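Local structure of mannan endo-1,4-beta-mannosidase (Bacillus subtilis, 2WHK) at residues Arg31-Ala36 with Trp318-Gly323; Pro25-Asn30 with Ser330-Val335; Phe223-Tyr228 with Tyr252-Ala257; Asp245-Asn250 with Ile282-Gln287. The protein catalyses the random endo-hydrolysis of beta-1,4-mannosidic linkages in mannan, galactomannan and glucomannan, and so takes part in glucomannan degradation. One frame throughout, in Å; residues are numbered along the deposited sequence.

In the fold
All four contacts belong to a (beta/alpha)8-barrel glycoside hydrolase of family 26, clan GH-A, and illustrate how loops, helices and the chain's C-terminal end are packed around such a barrel. Interaction 2 spans the longest stretch of chain of the four, interaction 1 lies just within it, and interactions 3 and 4 fall between, their segments alternating along the sequence. Interactions 1 and 2, with centres 12 Å apart, touch and share a calcium ion beside strands 32-40 and 319-320. Interaction 4, about 17 Å from interaction 1 between centres, meets it where Trp318 packs on helix 278-288. Interaction 3, touching interaction 4 through Lys224 and Asn250, lies centre to centre about 17 Å from it and 24 Å from interaction 1.

Interaction 1 of 4, residues Arg31-Ala36 with Trp318-Gly323; sequences RVLSGA and WTLNKG. With CA (calcium ion), chain D.
Arg31 and Trp318 run side by side, the guanidinium laid over one face of the indole with the planes 15° apart. CZ of Arg31 is 3.8 Å from the centroid of the six-membered ring of Trp318, a stacked cation-pi pair, and CD of Arg31 adds a CH-pi contact 3.6 Å from that centroid. The bend of the arginine at chi3 (-75°) lets its end follow the ring, while NH2 bonds Pro290 O. A serine in place of Trp318 would probably leave the guanidinium without its flat support and freer to swing. Trp318 O accepts two backbone bonds, from Arg31 N (2.8 Å) and Val32 N (2.9 Å), arriving from opposite faces of its plane. They begin the parallel pairing of strands 319-320 and 32-40 in the (beta/alpha)8 barrel. Leu320 N donates almost straight (177°) to Val32 O at 2.8 Å, and Leu320 O takes Ser34 N. The side chain of Leu320 lies alongside Leu33, CD1 to CD1 4.0 Å, on the face covered by Trp20 of helix 12-22. Past the paired residues, Ser34 OG donates to an in-plane lone pair of Asn321 OD1 at 2.6 Å. Thr319 O binds calcium at 2.4 Å, alongside Asn30 and Glu324.

Interaction 2 of 4, residues Pro25-Asn30 with Ser330-Val335; sequences PNRTEN and SLTPIV. With CA (calcium ion), chain D.
Thr332 meets Arg27 through its hydroxyl: NH2 of Arg27 donates to OG1 of Thr332 at 2.9 Å, nearly straight at 173°, with the oxygen in the guanidinium plane. The two side chains cross at about a right angle, and the hydroxyl meets the guanidinium at its edge. A water 2.8 Å from Arg27 NH1 also bonds Thr332 OG1, forming a second, bridged link, and OG1 has a further partner in Trp20 NE1 of helix 12-22. At Pro333 the backbone takes over. Its carbonyl O accepts from the same NH2 of Arg27 at 3.0 Å, but the donor stands 49° out of the carbonyl plane, a less well directed bond than that to Thr332. With CG beside the backbone N (chi1 -61°) and the chain extended from CG to NE, the guanidinium reaches across to both residues. Here the C-terminal tail of the family 26 barrel is drawn against the loop that joins helix 12-22 to strand 32-40. Arg27 also turns back on its own loop, NH1 donating to Asn30 O at 2.8 Å; Asn30 is itself a residue of the calcium site. Beyond Ile334, whose side chain packs on Asn19 and His23, Val335 N reaches NE of Arg27 through a water that accepts from both. CG2 of Val335 lies 4.0 Å from Arg27 CG, while CG1 comes to 3.6 Å from Asn26 O. Val335 O receives ND2 of Asn26 at 3.0 Å, in the amide plane of that asparagine. Glu336, the next residue, binds zinc together with His1 and His23.

Interaction 3 of 4, residues Phe223-Tyr228 with Tyr252-Ala257; sequences FKTDFY and YDQLTA
The amide of Gln254 is the flat group that crosses to Lys224, NE2 of Gln254 lying 3.9 Å from CD of Lys224 where the two side chains cross at about a right angle. The other flat groups meet atoms of their own segments: the ring of Phe223 has Asp226 OD1 at its edge, that of Phe227 has Phe223 O at its edge, and one face of Tyr252 is covered by Thr256 CG2. The oxygen of the Gln254 amide works through water. One water donates to Gln254 OE1 at 3.1 Å, donates also to Asp226 OD1, and accepts from Thr225 N at 3.0 Å; another donates to Gln254 OE1 and accepts from Lys224 N at 3.1 Å. The remaining direct contact is mainly through methyl groups. With OG1 of Thr225 set between its backbone N and carbonyl carbon (chi1 67°), the methyl CG2 is left to face the helix, 3.7 Å from Leu255 CD1 and 4.0 Å from Gln254 CB. Lys224 NZ, meanwhile, bonds Arg221 O. Thr225 opens a type I turn that ends at Tyr228. Lys224 and the first residue of this turn, in the connection from strand 211-215 to strand 236-243, rest on short helix 252-256; Leu255 continues inward onto Val237 and Leu239 of strand 236-243 and Phe262 of strand 262-269, while Phe227 packs on Ile188 of helix 185-205.

Interaction 4 of 4, residues Asp245-Asn250 with Ile282-Gln287; sequences DAYSIN and INAIKQ
Tyr247 OH is gripped by two waters, at 2.9 Å and 2.6 Å, and each leads on to helix 278-288. The first donates to Gln287 OE1 at 2.6 Å; the second accepts from Asn283 ND2 at 3.2 Å. The hydroxyl therefore reaches two residues one helical turn apart, and between them the ring lies over Ala284. The methyl CB of Ala284 stands 3.7 Å from the centroid of the Tyr247 ring, only 6° off its normal, a CH-pi contact over the centre of the face. Gln287 meets the ring obliquely: its OE1 approaches CE2 of Tyr247 to 3.3 Å, with amide and ring planes 69° apart, the two side chains crossing at about a right angle. A chi1 of -71°, which turns CG of Tyr247 away from the carbonyl carbon, swings the ring out over the helix. With a serine at Tyr247, Ala284 would probably lose its CH-pi partner and both bridging waters the hydroxyl they share. In the (beta/alpha)8 barrel, the contact joins the loop following strand 236-243 to the helix following strand 262-269. Ala246 adds to it, its CB meeting Ala284 CB at 3.7 Å. The loop is shaped from within by an Asx turn, Asp245 OD1 accepting Tyr247 N at 2.9 Å from above the carboxylate plane. Its backbone is also tied to Tyr289, whose OH bonds Ala246 O and Ile249 N. Farther round the helix, Lys286 forms a salt bridge with Asp316 and a cation-pi contact with Trp318, while Ile285 packs on that same tryptophan.

Interaction 1 of 4, residues Arg31-Ala36 with Trp318-Gly323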
# COMPACT_ATOMS: atom_id res chain seq x y z
N ARG A 31 7.57 -16.71 5.06
CA ARG A 31 8.42 -15.61 4.62
C ARG A 31 7.74 -14.65 3.65
O ARG A 31 8.36 -13.66 3.24
CB ARG A 31 9.72 -16.15 4.00
CG ARG A 31 9.52 -17.20 2.92
CD ARG A 31 10.87 -17.66 2.40
NE ARG A 31 11.47 -16.65 1.54
CZ ARG A 31 12.71 -16.71 1.05
NH1 ARG A 31 13.53 -17.70 1.39
NH2 ARG A 31 13.14 -15.74 0.25
N VAL A 32 6.48 -14.92 3.28
CA VAL A 32 5.68 -14.02 2.44
C VAL A 32 4.32 -13.83 3.08
O VAL A 32 3.55 -14.78 3.18
CB VAL A 32 5.48 -14.57 1.01
CG1 VAL A 32 4.64 -13.60 0.15
CG2 VAL A 32 6.83 -14.85 0.34
N LEU A 33 4.02 -12.61 3.53
CA LEU A 33 2.70 -12.33 4.12
C LEU A 33 1.63 -12.35 3.04
O LEU A 33 1.76 -11.69 2.02
CB LEU A 33 2.65 -10.98 4.84
CG LEU A 33 3.09 -10.93 6.30
CD1 LEU A 33 4.58 -11.27 6.43
CD2 LEU A 33 2.77 -9.57 6.91
N SER A 34 0.56 -13.09 3.29
CA SER A 34 -0.62 -13.00 2.45
C SER A 34 -1.35 -11.69 2.72
O SER A 34 -1.22 -11.08 3.79
CB SER A 34 -1.55 -14.18 2.70
OG SER A 34 -1.84 -14.28 4.09
N GLY A 35 -2.13 -11.27 1.73
CA GLY A 35 -2.88 -10.03 1.86
C GLY A 35 -4.07 -9.97 0.94
O GLY A 35 -4.07 -10.58 -0.14
N ALA A 36 -5.07 -9.21 1.37
CA ALA A 36 -6.28 -8.99 0.60
C ALA A 36 -6.77 -7.57 0.80
O ALA A 36 -6.75 -7.07 1.92
CB ALA A 36 -7.37 -9.98 1.01
N TRP A 318 5.77 -21.22 2.30
CA TRP A 318 6.30 -19.86 2.33
C TRP A 318 5.29 -18.82 2.86
O TRP A 318 5.68 -17.74 3.31
CB TRP A 318 6.73 -19.42 0.93
CG TRP A 318 8.05 -19.98 0.49
CD1 TRP A 318 8.52 -21.24 0.67
CD2 TRP A 318 9.07 -19.27 -0.23
NE1 TRP A 318 9.78 -21.36 0.12
CE2 TRP A 318 10.13 -20.17 -0.45
CE3 TRP A 318 9.18 -17.96 -0.72
CZ2 TRP A 318 11.29 -19.80 -1.13
CZ3 TRP A 318 10.32 -17.59 -1.39
CH2 TRP A 318 11.38 -18.51 -1.58
N THR A 319 4.00 -19.15 2.80
CA THR A 319 2.95 -18.16 3.07
C THR A 319 2.70 -17.98 4.57
O THR A 319 2.42 -18.94 5.28
CB THR A 319 1.66 -18.52 2.33
OG1 THR A 319 1.97 -18.75 0.95
CG2 THR A 319 0.65 -17.39 2.43
N LEU A 320 2.82 -16.73 5.01
CA LEU A 320 2.63 -16.35 6.41
C LEU A 320 1.27 -15.67 6.51
O LEU A 320 1.02 -14.65 5.87
CB LEU A 320 3.75 -15.42 6.85
CG LEU A 320 3.89 -15.09 8.34
CD1 LEU A 320 5.27 -14.52 8.63
CD2 LEU A 320 2.78 -14.13 8.84
N ASN A 321 0.39 -16.25 7.32
CA ASN A 321 -1.01 -15.84 7.36
C ASN A 321 -1.35 -15.20 8.69
O ASN A 321 -0.51 -15.15 9.59
CB ASN A 321 -1.90 -17.06 7.11
CG ASN A 321 -1.73 -17.59 5.70
OD1 ASN A 321 -1.77 -16.82 4.74
ND2 ASN A 321 -1.52 -18.90 5.56
N LYS A 322 -2.57 -14.68 8.80
CA LYS A 322 -3.04 -14.11 10.06
C LYS A 322 -2.79 -15.11 11.19
O LYS A 322 -3.08 -16.30 11.03
CB LYS A 322 -4.52 -13.77 9.96
CG LYS A 322 -5.03 -12.77 11.00
CD LYS A 322 -6.54 -12.63 10.87
CE LYS A 322 -7.14 -11.53 11.75
NZ LYS A 322 -8.63 -11.55 11.68
N GLY A 323 -2.24 -14.64 12.30
CA GLY A 323 -1.90 -15.51 13.42
C GLY A 323 -0.47 -16.05 13.42
O GLY A 323 -0.04 -16.64 14.42
CA CA D . 2.08 -20.50 7.05
O HOH W 1 -0.37 -20.85 7.46
O HOH W 2 3.81 -21.98 6.26
O HOH W 3 1.11 -21.70 4.99
O HOH W 4 1.67 -22.85 7.97

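Interaction 2 of 4, residues Pro25-Asn30 with Ser330-Val335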
# COMPACT_ATOMS: atom_id res chain seq x y z
N PRO A 25 12.99 -12.78 4.19
CA PRO A 25 13.62 -13.61 3.14
C PRO A 25 14.83 -14.45 3.58
O PRO A 25 15.38 -15.20 2.76
CB PRO A 25 14.04 -12.58 2.09
CG PRO A 25 13.17 -11.37 2.35
CD PRO A 25 13.02 -11.35 3.85
N ASN A 26 15.23 -14.33 4.85
CA ASN A 26 16.22 -15.24 5.43
C ASN A 26 15.65 -16.58 5.89
O ASN A 26 16.40 -17.50 6.23
CB ASN A 26 16.94 -14.57 6.60
CG ASN A 26 17.69 -13.32 6.20
OD1 ASN A 26 18.00 -13.11 5.02
ND2 ASN A 26 17.98 -12.47 7.17
N ARG A 27 14.32 -16.71 5.90
CA ARG A 27 13.64 -17.91 6.38
C ARG A 27 13.47 -18.96 5.29
O ARG A 27 13.60 -18.66 4.10
CB ARG A 27 12.27 -17.53 6.93
CG ARG A 27 12.28 -16.58 8.12
CD ARG A 27 10.88 -16.10 8.44
NE ARG A 27 10.79 -15.54 9.78
CZ ARG A 27 9.67 -15.43 10.49
NH1 ARG A 27 8.51 -15.84 9.97
NH2 ARG A 27 9.70 -14.91 11.71
N THR A 28 13.17 -20.19 5.70
CA THR A 28 12.78 -21.26 4.79
C THR A 28 11.26 -21.46 4.71
O THR A 28 10.76 -22.13 3.81
CB THR A 28 13.42 -22.61 5.16
OG1 THR A 28 13.03 -22.97 6.50
CG2 THR A 28 14.93 -22.52 5.06
N GLU A 29 10.54 -20.88 5.67
CA GLU A 29 9.08 -20.91 5.65
C GLU A 29 8.53 -19.65 6.30
O GLU A 29 9.24 -18.93 7.00
CB GLU A 29 8.57 -22.16 6.37
CG GLU A 29 9.08 -22.33 7.79
CD GLU A 29 8.38 -23.46 8.54
OE1 GLU A 29 7.81 -24.37 7.88
OE2 GLU A 29 8.39 -23.44 9.79
N ASN A 30 7.24 -19.39 6.06
CA ASN A 30 6.55 -18.23 6.61
C ASN A 30 7.34 -16.96 6.35
O ASN A 30 7.76 -16.26 7.26
CB ASN A 30 6.27 -18.43 8.11
CG ASN A 30 5.14 -19.41 8.36
OD1 ASN A 30 4.15 -19.43 7.63
ND2 ASN A 30 5.28 -20.21 9.42
N SER A 330 5.35 -11.65 21.74
CA SER A 330 6.43 -11.19 20.86
C SER A 330 6.33 -11.77 19.45
O SER A 330 5.69 -12.80 19.22
CB SER A 330 7.83 -11.46 21.46
OG SER A 330 7.79 -12.48 22.44
N LEU A 331 6.94 -11.06 18.52
CA LEU A 331 6.96 -11.47 17.13
C LEU A 331 7.68 -12.80 17.01
O LEU A 331 8.56 -13.12 17.84
CB LEU A 331 7.66 -10.42 16.26
CG LEU A 331 7.00 -9.04 16.23
CD1 LEU A 331 7.86 -8.05 15.47
CD2 LEU A 331 5.60 -9.13 15.63
N THR A 332 7.31 -13.60 16.01
CA THR A 332 8.01 -14.86 15.75
C THR A 332 9.48 -14.53 15.47
O THR A 332 9.79 -13.46 14.95
CB THR A 332 7.39 -15.64 14.59
OG1 THR A 332 7.33 -14.80 13.43
CG2 THR A 332 5.98 -16.14 14.96
N PRO A 333 10.40 -15.44 15.86
CA PRO A 333 11.82 -15.07 15.85
C PRO A 333 12.38 -14.64 14.49
O PRO A 333 12.06 -15.23 13.46
CB PRO A 333 12.52 -16.35 16.34
CG PRO A 333 11.50 -17.05 17.14
CD PRO A 333 10.19 -16.77 16.46
N ILE A 334 13.21 -13.60 14.53
CA ILE A 334 13.96 -13.17 13.37
C ILE A 334 15.06 -14.19 13.06
O ILE A 334 15.74 -14.67 13.97
CB ILE A 334 14.60 -11.79 13.63
CG1 ILE A 334 13.53 -10.70 13.62
CG2 ILE A 334 15.66 -11.47 12.60
CD1 ILE A 334 14.00 -9.42 14.21
N VAL A 335 15.19 -14.52 11.78
CA VAL A 335 16.40 -15.21 11.30
C VAL A 335 17.34 -14.14 10.76
O VAL A 335 17.01 -13.43 9.79
CB VAL A 335 16.08 -16.26 10.22
CG1 VAL A 335 17.38 -16.87 9.67
CG2 VAL A 335 15.16 -17.34 10.77
CA CA D . 2.08 -20.50 7.05
O HOH W 5 13.25 -13.70 9.82
O HOH W 6 6.24 -16.39 11.52
O HOH W 2 3.81 -21.98 6.26
O HOH W 3 1.11 -21.70 4.99
O HOH W 1 -0.37 -20.85 7.46
O HOH W 4 1.67 -22.85 7.97

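Interaction 3 of 4, residues Phe223-Tyr228 with Tyr252-Ala257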
# COMPACT_ATOMS: atom_id res chain seq x y z
N PHE A 223 9.56 3.84 -16.09
CA PHE A 223 9.88 4.85 -15.08
C PHE A 223 9.56 4.38 -13.66
O PHE A 223 9.18 5.18 -12.81
CB PHE A 223 9.15 6.17 -15.38
CG PHE A 223 9.16 6.54 -16.84
CD1 PHE A 223 10.36 6.72 -17.51
CD2 PHE A 223 7.97 6.70 -17.54
CE1 PHE A 223 10.38 7.06 -18.86
CE2 PHE A 223 7.98 7.03 -18.89
CZ PHE A 223 9.18 7.21 -19.55
N LYS A 224 9.74 3.09 -13.40
CA LYS A 224 9.39 2.51 -12.10
C LYS A 224 10.21 3.09 -10.96
O LYS A 224 9.71 3.22 -9.85
CB LYS A 224 9.52 0.99 -12.14
CG LYS A 224 8.48 0.31 -13.02
CD LYS A 224 8.77 -1.18 -13.18
CE LYS A 224 7.83 -1.83 -14.17
NZ LYS A 224 8.22 -1.50 -15.57
N THR A 225 11.47 3.46 -11.22
CA THR A 225 12.33 4.02 -10.17
C THR A 225 12.55 5.53 -10.28
O THR A 225 13.08 6.15 -9.35
CB THR A 225 13.72 3.33 -10.12
OG1 THR A 225 14.45 3.63 -11.31
CG2 THR A 225 13.57 1.81 -9.99
N ASP A 226 12.15 6.14 -11.40
CA ASP A 226 12.33 7.58 -11.60
C ASP A 226 11.56 8.41 -10.58
O ASP A 226 12.01 9.49 -10.19
CB ASP A 226 11.90 7.99 -13.01
CG ASP A 226 12.77 7.39 -14.08
OD1 ASP A 226 12.63 6.19 -14.36
OD2 ASP A 226 13.59 8.13 -14.67
N PHE A 227 10.40 7.91 -10.16
CA PHE A 227 9.55 8.63 -9.21
C PHE A 227 9.94 8.39 -7.74
O PHE A 227 9.36 9.01 -6.84
CB PHE A 227 8.08 8.22 -9.38
CG PHE A 227 7.44 8.74 -10.64
CD1 PHE A 227 7.50 8.01 -11.81
CD2 PHE A 227 6.73 9.93 -10.62
CE1 PHE A 227 6.88 8.48 -12.97
CE2 PHE A 227 6.11 10.40 -11.78
CZ PHE A 227 6.19 9.68 -12.95
N TYR A 228 10.92 7.52 -7.51
CA TYR A 228 11.36 7.14 -6.16
C TYR A 228 11.83 8.38 -5.40
O TYR A 228 12.82 9.01 -5.80
CB TYR A 228 12.49 6.11 -6.26
CG TYR A 228 13.03 5.54 -4.97
CD1 TYR A 228 12.21 4.85 -4.07
CD2 TYR A 228 14.39 5.63 -4.67
CE1 TYR A 228 12.73 4.31 -2.90
CE2 TYR A 228 14.91 5.09 -3.50
CZ TYR A 228 14.08 4.43 -2.62
OH TYR A 228 14.62 3.89 -1.47
N TYR A 252 11.15 -6.35 -10.87
CA TYR A 252 11.72 -6.91 -9.63
C TYR A 252 13.18 -6.51 -9.45
O TYR A 252 13.57 -6.03 -8.39
CB TYR A 252 11.57 -8.44 -9.59
CG TYR A 252 12.21 -9.14 -8.41
CD1 TYR A 252 11.54 -9.28 -7.19
CD2 TYR A 252 13.48 -9.70 -8.51
CE1 TYR A 252 12.12 -9.92 -6.12
CE2 TYR A 252 14.07 -10.36 -7.45
CZ TYR A 252 13.38 -10.47 -6.25
OH TYR A 252 13.96 -11.13 -5.20
N ASP A 253 14.00 -6.70 -10.49
CA ASP A 253 15.41 -6.36 -10.39
C ASP A 253 15.62 -4.86 -10.13
O ASP A 253 16.43 -4.49 -9.29
CB ASP A 253 16.18 -6.82 -11.64
CG ASP A 253 16.49 -8.32 -11.64
OD1 ASP A 253 16.19 -9.01 -10.64
OD2 ASP A 253 17.05 -8.81 -12.64
N GLN A 254 14.88 -4.00 -10.83
CA GLN A 254 15.00 -2.54 -10.66
C GLN A 254 14.66 -2.08 -9.25
O GLN A 254 15.37 -1.26 -8.67
CB GLN A 254 14.04 -1.81 -11.60
CG GLN A 254 14.39 -1.86 -13.06
CD GLN A 254 13.40 -1.08 -13.87
OE1 GLN A 254 13.48 0.14 -13.97
NE2 GLN A 254 12.43 -1.78 -14.45
N LEU A 255 13.55 -2.59 -8.73
CA LEU A 255 13.10 -2.20 -7.39
C LEU A 255 13.94 -2.82 -6.28
O LEU A 255 14.28 -2.13 -5.32
CB LEU A 255 11.60 -2.51 -7.20
CG LEU A 255 10.67 -1.29 -7.27
CD1 LEU A 255 10.97 -0.39 -8.44
CD2 LEU A 255 9.21 -1.74 -7.30
N THR A 256 14.31 -4.10 -6.40
CA THR A 256 15.18 -4.72 -5.39
C THR A 256 16.56 -4.05 -5.40
O THR A 256 17.23 -4.00 -4.38
CB THR A 256 15.34 -6.25 -5.55
OG1 THR A 256 15.78 -6.57 -6.88
CG2 THR A 256 14.02 -6.96 -5.24
N ALA A 257 16.94 -3.52 -6.56
CA ALA A 257 18.19 -2.75 -6.71
C ALA A 257 18.24 -1.48 -5.85
O ALA A 257 19.32 -0.92 -5.63
CB ALA A 257 18.43 -2.40 -8.19
O HOH W 7 10.74 0.89 -15.39
O HOH W 8 12.70 3.13 -13.90

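Interaction 4 of 4, residues Asp245-Asn250 with Ile282-Gln287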
# COMPACT_ATOMS: atom_id res chain seq x y z
N ASP A 245 0.53 -14.09 -16.79
CA ASP A 245 1.59 -15.06 -16.54
C ASP A 245 2.45 -14.54 -15.39
O ASP A 245 3.15 -13.54 -15.54
CB ASP A 245 2.41 -15.25 -17.81
CG ASP A 245 3.64 -16.13 -17.61
OD1 ASP A 245 3.81 -16.73 -16.52
OD2 ASP A 245 4.45 -16.22 -18.56
N ALA A 246 2.40 -15.24 -14.26
CA ALA A 246 3.13 -14.85 -13.06
C ALA A 246 4.64 -14.79 -13.24
O ALA A 246 5.33 -14.13 -12.46
CB ALA A 246 2.80 -15.80 -11.92
N TYR A 247 5.17 -15.46 -14.27
CA TYR A 247 6.61 -15.55 -14.47
C TYR A 247 7.24 -14.45 -15.34
O TYR A 247 8.45 -14.45 -15.55
CB TYR A 247 6.96 -16.93 -15.05
CG TYR A 247 6.79 -18.05 -14.06
CD1 TYR A 247 5.56 -18.68 -13.88
CD2 TYR A 247 7.86 -18.49 -13.30
CE1 TYR A 247 5.41 -19.72 -12.96
CE2 TYR A 247 7.72 -19.52 -12.40
CZ TYR A 247 6.51 -20.13 -12.23
OH TYR A 247 6.40 -21.15 -11.32
N SER A 248 6.43 -13.51 -15.82
CA SER A 248 6.93 -12.44 -16.69
C SER A 248 6.58 -11.04 -16.19
O SER A 248 6.40 -10.11 -16.98
CB SER A 248 6.40 -12.64 -18.11
OG SER A 248 4.99 -12.54 -18.13
N ILE A 249 6.50 -10.88 -14.87
CA ILE A 249 6.25 -9.57 -14.29
C ILE A 249 7.55 -8.78 -14.35
O ILE A 249 8.62 -9.30 -14.01
CB ILE A 249 5.74 -9.68 -12.83
CG1 ILE A 249 4.48 -10.55 -12.77
CG2 ILE A 249 5.46 -8.31 -12.25
CD1 ILE A 249 4.09 -10.96 -11.35
N ASN A 250 7.46 -7.54 -14.82
CA ASN A 250 8.64 -6.68 -14.98
C ASN A 250 8.84 -5.78 -13.77
O ASN A 250 7.87 -5.30 -13.18
CB ASN A 250 8.49 -5.82 -16.25
CG ASN A 250 8.31 -6.66 -17.52
OD1 ASN A 250 9.04 -7.63 -17.75
ND2 ASN A 250 7.34 -6.28 -18.34
N ILE A 282 2.57 -18.01 -6.23
CA ILE A 282 3.48 -18.31 -5.13
C ILE A 282 4.69 -19.10 -5.66
O ILE A 282 5.81 -18.85 -5.22
CB ILE A 282 2.79 -19.04 -3.94
CG1 ILE A 282 3.73 -19.14 -2.73
CG2 ILE A 282 2.28 -20.43 -4.35
CD1 ILE A 282 4.20 -17.81 -2.17
N ASN A 283 4.47 -20.02 -6.60
CA ASN A 283 5.56 -20.75 -7.25
C ASN A 283 6.53 -19.79 -7.95
O ASN A 283 7.75 -19.95 -7.87
CB ASN A 283 5.02 -21.74 -8.30
CG ASN A 283 4.24 -22.90 -7.68
OD1 ASN A 283 4.24 -23.09 -6.46
ND2 ASN A 283 3.57 -23.67 -8.53
N ALA A 284 5.99 -18.80 -8.64
CA ALA A 284 6.81 -17.81 -9.34
C ALA A 284 7.63 -16.96 -8.37
O ALA A 284 8.78 -16.60 -8.66
CB ALA A 284 5.93 -16.92 -10.25
N ILE A 285 7.07 -16.65 -7.21
CA ILE A 285 7.82 -15.94 -6.18
C ILE A 285 9.09 -16.71 -5.80
O ILE A 285 10.16 -16.12 -5.68
CB ILE A 285 6.95 -15.64 -4.92
CG1 ILE A 285 6.01 -14.47 -5.23
CG2 ILE A 285 7.81 -15.30 -3.69
CD1 ILE A 285 4.94 -14.22 -4.14
N LYS A 286 8.98 -18.03 -5.62
CA LYS A 286 10.11 -18.88 -5.19
C LYS A 286 11.24 -18.89 -6.22
O LYS A 286 12.42 -18.99 -5.85
CB LYS A 286 9.65 -20.31 -4.94
CG LYS A 286 8.65 -20.42 -3.81
CD LYS A 286 8.32 -21.86 -3.47
CE LYS A 286 7.13 -21.89 -2.53
NZ LYS A 286 6.70 -23.27 -2.18
N GLN A 287 10.88 -18.79 -7.49
CA GLN A 287 11.85 -18.90 -8.59
C GLN A 287 12.36 -17.53 -9.03
O GLN A 287 13.57 -17.34 -9.23
CB GLN A 287 11.22 -19.64 -9.77
CG GLN A 287 12.14 -19.78 -10.98
CD GLN A 287 11.59 -20.66 -12.09
OE1 GLN A 287 10.53 -21.27 -11.97
NE2 GLN A 287 12.34 -20.74 -13.19
O HOH W 9 8.79 -22.63 -10.68
O HOH W 10 4.56 -22.98 -11.54